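Local coordinates for metallo-beta-lactamase domain-containing protein 1 (PDB 1ZTC) that probably acts as a metal-dependent hydrolase of the metallo-beta-lactamase superfamily, perhaps an endoribonuclease that cuts RNA, and carries two nickel ions in its active site, at residues V77-N89 with G117-N129. Numbering follows the deposited sequence.
Sequences VLFTHVHLDHIFN and GRIYSKVISSWKN. With NI (nickel (II) ion), chain F; NI (nickel (II) ion), chain E.
The HxHxDH motif of the metallo-beta-lactamase fold, H81-H86, rests its back on helix 114-125, and Y120 reaches into it. The phenol slides past V82 and brings OH to the start of helix 84-87, where L84 N donates to it at 2.9 Å with an N-H...O angle of 153°. That N-H is next in sequence to the nickel ligand H83, so the hydroxyl probably helps to position the backbone there. V82 O lies at the edge of the Y120 ring, 3.4 Å from CE2, while L84 CD1 sits over one face.

On the far side of the same loop are the metals. H81 NE2 and H83 ND1 bind one nickel, completed by H152, D174 and two waters; H86 NE2 binds the other with D174 and H211, D85 being the fourth residue of that site with OD2 at a long 2.9 Å from the nickel. Water 2 bridges both ions, and D85 OD1 accepts a 2.7 Å hydrogen bond from it.

Further along, W127 packs on F79, V82 and I87. Its six-membered ring meets F79 obliquely, planes 34° apart, with F79 CE2 3.3 Å from W127 CZ2; V123 O and I124 CA lie against the opposite indole face, and NE1 is held by S90. I87, its CG1 wedged between backbone N and carbonyl carbon (chi1 67°), extends CD1 into the angle between V123 CG1 (4.0 Å) and the indole edge at W127 CZ2. V123 CG2 touches both L84 and F88, which also pack on M57 and L54 of the second subunit.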
loop_
_atom_site.group_PDB
_atom_site.type_symbol
_atom_site.label_atom_id
_atom_site.label_comp_id
_atom_site.label_asym_id
_atom_site.label_seq_id
_atom_site.Cartn_x
_atom_site.Cartn_y
_atom_site.Cartn_z
ATOM N N VAL A 77 -6.487 -24.917 -12.337
ATOM C CA VAL A 77 -6.664 -23.579 -11.784
ATOM C C VAL A 77 -8.099 -23.144 -11.998
ATOM O O VAL A 77 -8.588 -23.148 -13.136
ATOM C CB VAL A 77 -5.706 -22.543 -12.432
ATOM C CG1 VAL A 77 -5.980 -21.134 -11.903
ATOM C CG2 VAL A 77 -4.269 -22.933 -12.162
ATOM N N LEU A 78 -8.775 -22.814 -10.901
ATOM C CA LEU A 78 -10.163 -22.363 -10.951
ATOM C C LEU A 78 -10.258 -20.888 -10.557
ATOM O O LEU A 78 -9.507 -20.405 -9.695
ATOM C CB LEU A 78 -11.044 -23.219 -10.041
ATOM C CG LEU A 78 -11.028 -24.722 -10.330
ATOM C CD1 LEU A 78 -9.906 -25.423 -9.592
ATOM C CD2 LEU A 78 -12.341 -25.339 -9.934
ATOM N N PHE A 79 -11.179 -20.185 -11.206
ATOM C CA PHE A 79 -11.406 -18.775 -10.947
ATOM C C PHE A 79 -12.785 -18.527 -10.373
ATOM O O PHE A 79 -13.791 -18.935 -10.946
ATOM C CB PHE A 79 -11.301 -17.944 -12.231
ATOM C CG PHE A 79 -10.014 -18.123 -12.997
ATOM C CD1 PHE A 79 -8.784 -17.900 -12.385
ATOM C CD2 PHE A 79 -10.041 -18.442 -14.351
ATOM C CE1 PHE A 79 -7.597 -18.037 -13.091
ATOM C CE2 PHE A 79 -8.868 -18.587 -15.059
ATOM C CZ PHE A 79 -7.630 -18.369 -14.424
ATOM N N THR A 80 -12.843 -17.809 -9.260
ATOM C CA THR A 80 -14.112 -17.271 -8.806
ATOM C C THR A 80 -14.670 -16.349 -9.873
ATOM O O THR A 80 -15.835 -16.433 -10.226
ATOM C CB THR A 80 -13.992 -16.545 -7.467
ATOM O OG1 THR A 80 -13.058 -15.467 -7.559
ATOM C CG2 THR A 80 -13.572 -17.534 -6.394
ATOM N N HIS A 81 -13.818 -15.489 -10.423
ATOM C CA HIS A 81 -14.234 -14.639 -11.499
ATOM C C HIS A 81 -13.054 -13.988 -12.205
ATOM O O HIS A 81 -11.929 -14.035 -11.720
ATOM C CB HIS A 81 -15.191 -13.574 -10.974
ATOM C CG HIS A 81 -14.577 -12.603 -10.023
ATOM N ND1 HIS A 81 -13.960 -12.988 -8.852
ATOM C CD2 HIS A 81 -14.539 -11.253 -10.047
ATOM C CE1 HIS A 81 -13.576 -11.916 -8.196
ATOM N NE2 HIS A 81 -13.904 -10.855 -8.905
ATOM N N VAL A 82 -13.345 -13.319 -13.315
ATOM C CA VAL A 82 -12.326 -12.780 -14.186
ATOM C C VAL A 82 -12.065 -11.323 -13.850
ATOM O O VAL A 82 -12.522 -10.430 -14.536
ATOM C CB VAL A 82 -12.746 -12.987 -15.650
ATOM C CG1 VAL A 82 -11.664 -12.395 -16.598
ATOM C CG2 VAL A 82 -12.939 -14.450 -15.876
ATOM N N HIS A 83 -11.386 -11.108 -12.722
ATOM C CA HIS A 83 -10.879 -9.820 -12.327
ATOM C C HIS A 83 -9.402 -10.028 -12.128
ATOM O O HIS A 83 -8.963 -11.043 -11.540
ATOM C CB HIS A 83 -11.545 -9.238 -11.058
ATOM C CG HIS A 83 -12.894 -8.621 -11.312
ATOM N ND1 HIS A 83 -13.710 -8.150 -10.299
ATOM C CD2 HIS A 83 -13.600 -8.451 -12.462
ATOM C CE1 HIS A 83 -14.847 -7.706 -10.816
ATOM N NE2 HIS A 83 -14.804 -7.877 -12.125
ATOM N N LEU A 84 -8.635 -9.060 -12.598
ATOM C CA LEU A 84 -7.189 -9.176 -12.691
ATOM C C LEU A 84 -6.481 -9.545 -11.381
ATOM O O LEU A 84 -5.500 -10.282 -11.375
ATOM C CB LEU A 84 -6.630 -7.835 -13.184
ATOM C CG LEU A 84 -5.316 -7.897 -13.940
ATOM C CD1 LEU A 84 -5.385 -8.840 -15.131
ATOM C CD2 LEU A 84 -4.972 -6.448 -14.362
ATOM N N ASP A 85 -6.974 -8.997 -10.274
ATOM C CA ASP A 85 -6.367 -9.244 -8.947
ATOM C C ASP A 85 -6.549 -10.704 -8.461
ATOM O O ASP A 85 -5.852 -11.171 -7.539
ATOM C CB ASP A 85 -6.897 -8.227 -7.919
ATOM C CG ASP A 85 -8.416 -8.276 -7.759
ATOM O OD1 ASP A 85 -9.163 -8.282 -8.776
ATOM O OD2 ASP A 85 -8.856 -8.349 -6.605
ATOM N N HIS A 86 -7.427 -11.433 -9.142
ATOM C CA HIS A 86 -7.649 -12.870 -8.918
ATOM C C HIS A 86 -6.954 -13.796 -9.945
ATOM O O HIS A 86 -6.598 -14.942 -9.633
ATOM C CB HIS A 86 -9.174 -13.125 -8.962
ATOM C CG HIS A 86 -9.904 -12.538 -7.801
ATOM N ND1 HIS A 86 -10.467 -13.317 -6.814
ATOM C CD2 HIS A 86 -10.121 -11.249 -7.439
ATOM C CE1 HIS A 86 -11.016 -12.533 -5.902
ATOM N NE2 HIS A 86 -10.799 -11.278 -6.246
ATOM N N ILE A 87 -6.809 -13.327 -11.177
ATOM C CA ILE A 87 -6.396 -14.181 -12.274
ATOM C C ILE A 87 -4.987 -13.946 -12.822
ATOM O O ILE A 87 -4.490 -14.767 -13.598
ATOM C CB ILE A 87 -7.373 -14.071 -13.463
ATOM C CG1 ILE A 87 -7.297 -12.662 -14.107
ATOM C CG2 ILE A 87 -8.779 -14.412 -13.021
ATOM C CD1 ILE A 87 -8.119 -12.487 -15.316
ATOM N N PHE A 88 -4.378 -12.814 -12.515
ATOM C CA PHE A 88 -3.143 -12.430 -13.211
ATOM C C PHE A 88 -2.079 -13.540 -13.204
ATOM O O PHE A 88 -1.458 -13.848 -14.250
ATOM C CB PHE A 88 -2.509 -11.183 -12.598
ATOM C CG PHE A 88 -1.221 -10.825 -13.255
ATOM C CD1 PHE A 88 -1.215 -10.063 -14.399
ATOM C CD2 PHE A 88 -0.015 -11.328 -12.778
ATOM C CE1 PHE A 88 -0.032 -9.796 -15.080
ATOM C CE2 PHE A 88 1.176 -11.060 -13.451
ATOM C CZ PHE A 88 1.157 -10.278 -14.589
ATOM N N ASN A 89 -1.878 -14.133 -12.036
ATOM C CA ASN A 89 -0.817 -15.140 -11.846
ATOM C C ASN A 89 -1.068 -16.431 -12.613
ATOM O O ASN A 89 -0.194 -17.296 -12.664
ATOM C CB ASN A 89 -0.568 -15.442 -10.341
ATOM C CG ASN A 89 0.045 -14.286 -9.601
ATOM O OD1 ASN A 89 0.663 -13.429 -10.203
ATOM N ND2 ASN A 89 -0.078 -14.280 -8.263
ATOM N N GLY A 117 -7.694 -3.265 -20.853
ATOM C CA GLY A 117 -8.237 -4.271 -21.758
ATOM C C GLY A 117 -7.145 -5.130 -22.374
ATOM O O GLY A 117 -7.307 -6.336 -22.521
ATOM N N ARG A 118 -6.017 -4.502 -22.705
ATOM C CA ARG A 118 -4.865 -5.208 -23.209
ATOM C C ARG A 118 -4.354 -6.230 -22.222
ATOM O O ARG A 118 -3.999 -7.336 -22.615
ATOM C CB ARG A 118 -3.723 -4.246 -23.547
ATOM C CG ARG A 118 -2.527 -4.921 -24.263
ATOM C CD ARG A 118 -2.786 -5.344 -25.725
ATOM N NE ARG A 118 -3.075 -4.159 -26.534
ATOM C CZ ARG A 118 -2.153 -3.319 -26.975
ATOM N NH1 ARG A 118 -0.864 -3.531 -26.712
ATOM N NH2 ARG A 118 -2.532 -2.233 -27.612
ATOM N N ILE A 119 -4.276 -5.851 -20.949
ATOM C CA ILE A 119 -3.714 -6.749 -19.951
ATOM C C ILE A 119 -4.678 -7.947 -19.746
ATOM O O ILE A 119 -4.265 -9.105 -19.738
ATOM C CB ILE A 119 -3.402 -5.989 -18.580
ATOM C CG1 ILE A 119 -2.358 -4.885 -18.784
ATOM C CG2 ILE A 119 -2.918 -6.977 -17.551
ATOM C CD1 ILE A 119 -1.005 -5.392 -19.261
ATOM N N TYR A 120 -5.974 -7.671 -19.632
ATOM C CA TYR A 120 -6.980 -8.759 -19.554
ATOM C C TYR A 120 -6.889 -9.710 -20.740
ATOM O O TYR A 120 -6.878 -10.929 -20.591
ATOM C CB TYR A 120 -8.403 -8.169 -19.470
ATOM C CG TYR A 120 -8.863 -7.877 -18.045
ATOM C CD1 TYR A 120 -8.564 -6.668 -17.424
ATOM C CD2 TYR A 120 -9.590 -8.830 -17.314
ATOM C CE1 TYR A 120 -8.976 -6.408 -16.108
ATOM C CE2 TYR A 120 -10.001 -8.581 -15.994
ATOM C CZ TYR A 120 -9.712 -7.382 -15.412
ATOM O OH TYR A 120 -10.125 -7.156 -14.121
ATOM N N SER A 121 -6.787 -9.149 -21.925
ATOM C CA SER A 121 -6.733 -9.968 -23.121
ATOM C C SER A 121 -5.526 -10.869 -23.165
ATOM O O SER A 121 -5.645 -12.023 -23.562
ATOM C CB SER A 121 -6.701 -9.099 -24.358
ATOM O OG SER A 121 -7.882 -8.343 -24.375
ATOM N N LYS A 122 -4.363 -10.334 -22.781
ATOM C CA LYS A 122 -3.151 -11.136 -22.752
ATOM C C LYS A 122 -3.251 -12.263 -21.729
ATOM O O LYS A 122 -2.874 -13.371 -22.006
ATOM C CB LYS A 122 -1.942 -10.253 -22.498
ATOM C CG LYS A 122 -1.655 -9.365 -23.729
ATOM C CD LYS A 122 -0.657 -8.224 -23.378
ATOM C CE LYS A 122 0.707 -8.402 -24.024
ATOM N NZ LYS A 122 0.648 -8.886 -25.436
ATOM N N VAL A 123 -3.750 -11.973 -20.547
ATOM C CA VAL A 123 -3.907 -13.016 -19.526
ATOM C C VAL A 123 -4.849 -14.110 -20.010
ATOM O O VAL A 123 -4.510 -15.281 -20.022
ATOM C CB VAL A 123 -4.458 -12.433 -18.194
ATOM C CG1 VAL A 123 -4.763 -13.554 -17.196
ATOM C CG2 VAL A 123 -3.468 -11.472 -17.599
ATOM N N ILE A 124 -6.032 -13.704 -20.451
ATOM C CA ILE A 124 -7.064 -14.638 -20.890
ATOM C C ILE A 124 -6.589 -15.487 -22.054
ATOM O O ILE A 124 -6.849 -16.672 -22.081
ATOM C CB ILE A 124 -8.347 -13.899 -21.280
ATOM C CG1 ILE A 124 -9.020 -13.332 -20.035
ATOM C CG2 ILE A 124 -9.323 -14.798 -22.087
ATOM C CD1 ILE A 124 -10.009 -12.225 -20.324
ATOM N N SER A 125 -5.850 -14.878 -22.989
ATOM C CA SER A 125 -5.278 -15.602 -24.121
ATOM C C SER A 125 -4.260 -16.661 -23.751
ATOM O O SER A 125 -3.978 -17.528 -24.556
ATOM C CB SER A 125 -4.581 -14.625 -25.070
ATOM O OG SER A 125 -5.564 -13.858 -25.712
ATOM N N SER A 126 -3.669 -16.559 -22.571
ATOM C CA SER A 126 -2.670 -17.509 -22.149
ATOM C C SER A 126 -3.280 -18.841 -21.721
ATOM O O SER A 126 -2.556 -19.824 -21.595
ATOM C CB SER A 126 -1.828 -16.911 -21.005
ATOM O OG SER A 126 -2.497 -16.950 -19.740
ATOM N N TRP A 127 -4.596 -18.879 -21.495
ATOM C CA TRP A 127 -5.260 -20.109 -21.045
ATOM C C TRP A 127 -5.491 -21.018 -22.237
ATOM O O TRP A 127 -6.432 -20.806 -23.003
ATOM C CB TRP A 127 -6.601 -19.821 -20.396
ATOM C CG TRP A 127 -6.543 -18.789 -19.314
ATOM C CD1 TRP A 127 -5.450 -18.421 -18.580
ATOM C CD2 TRP A 127 -7.629 -17.997 -18.851
ATOM N NE1 TRP A 127 -5.791 -17.434 -17.671
ATOM C CE2 TRP A 127 -7.125 -17.151 -17.822
ATOM C CE3 TRP A 127 -8.981 -17.904 -19.208
ATOM C CZ2 TRP A 127 -7.930 -16.213 -17.164
ATOM C CZ3 TRP A 127 -9.787 -16.984 -18.542
ATOM C CH2 TRP A 127 -9.259 -16.156 -17.527
ATOM N N LYS A 128 -4.651 -22.032 -22.390
ATOM C CA LYS A 128 -4.748 -22.896 -23.573
ATOM C C LYS A 128 -5.798 -24.006 -23.400
ATOM O O LYS A 128 -6.466 -24.349 -24.340
ATOM C CB LYS A 128 -3.373 -23.457 -23.954
ATOM C CG LYS A 128 -2.279 -22.380 -24.210
ATOM C CD LYS A 128 -2.688 -21.321 -25.274
ATOM C CE LYS A 128 -1.730 -20.108 -25.275
ATOM N NZ LYS A 128 -2.178 -18.960 -26.143
ATOM N N ASN A 129 -5.965 -24.533 -22.194
ATOM C CA ASN A 129 -6.990 -25.534 -21.942
ATOM C C ASN A 129 -7.928 -25.005 -20.891
ATOM O O ASN A 129 -7.524 -24.748 -19.731
ATOM C CB ASN A 129 -6.373 -26.845 -21.490
ATOM C CG ASN A 129 -5.451 -27.422 -22.535
ATOM O OD1 ASN A 129 -4.233 -27.326 -22.414
ATOM N ND2 ASN A 129 -6.028 -27.985 -23.591
HETATM NI NI NI F . -13.868 -8.816 -8.220
HETATM NI NI NI E . -11.427 -9.204 -5.659
HETATM O O HOH W 1 -11.590 -6.629 -5.855
HETATM O O HOH W 2 -11.732 -8.391 -7.995
HETATM O O HOH W 3 -13.581 -6.587 -7.299
#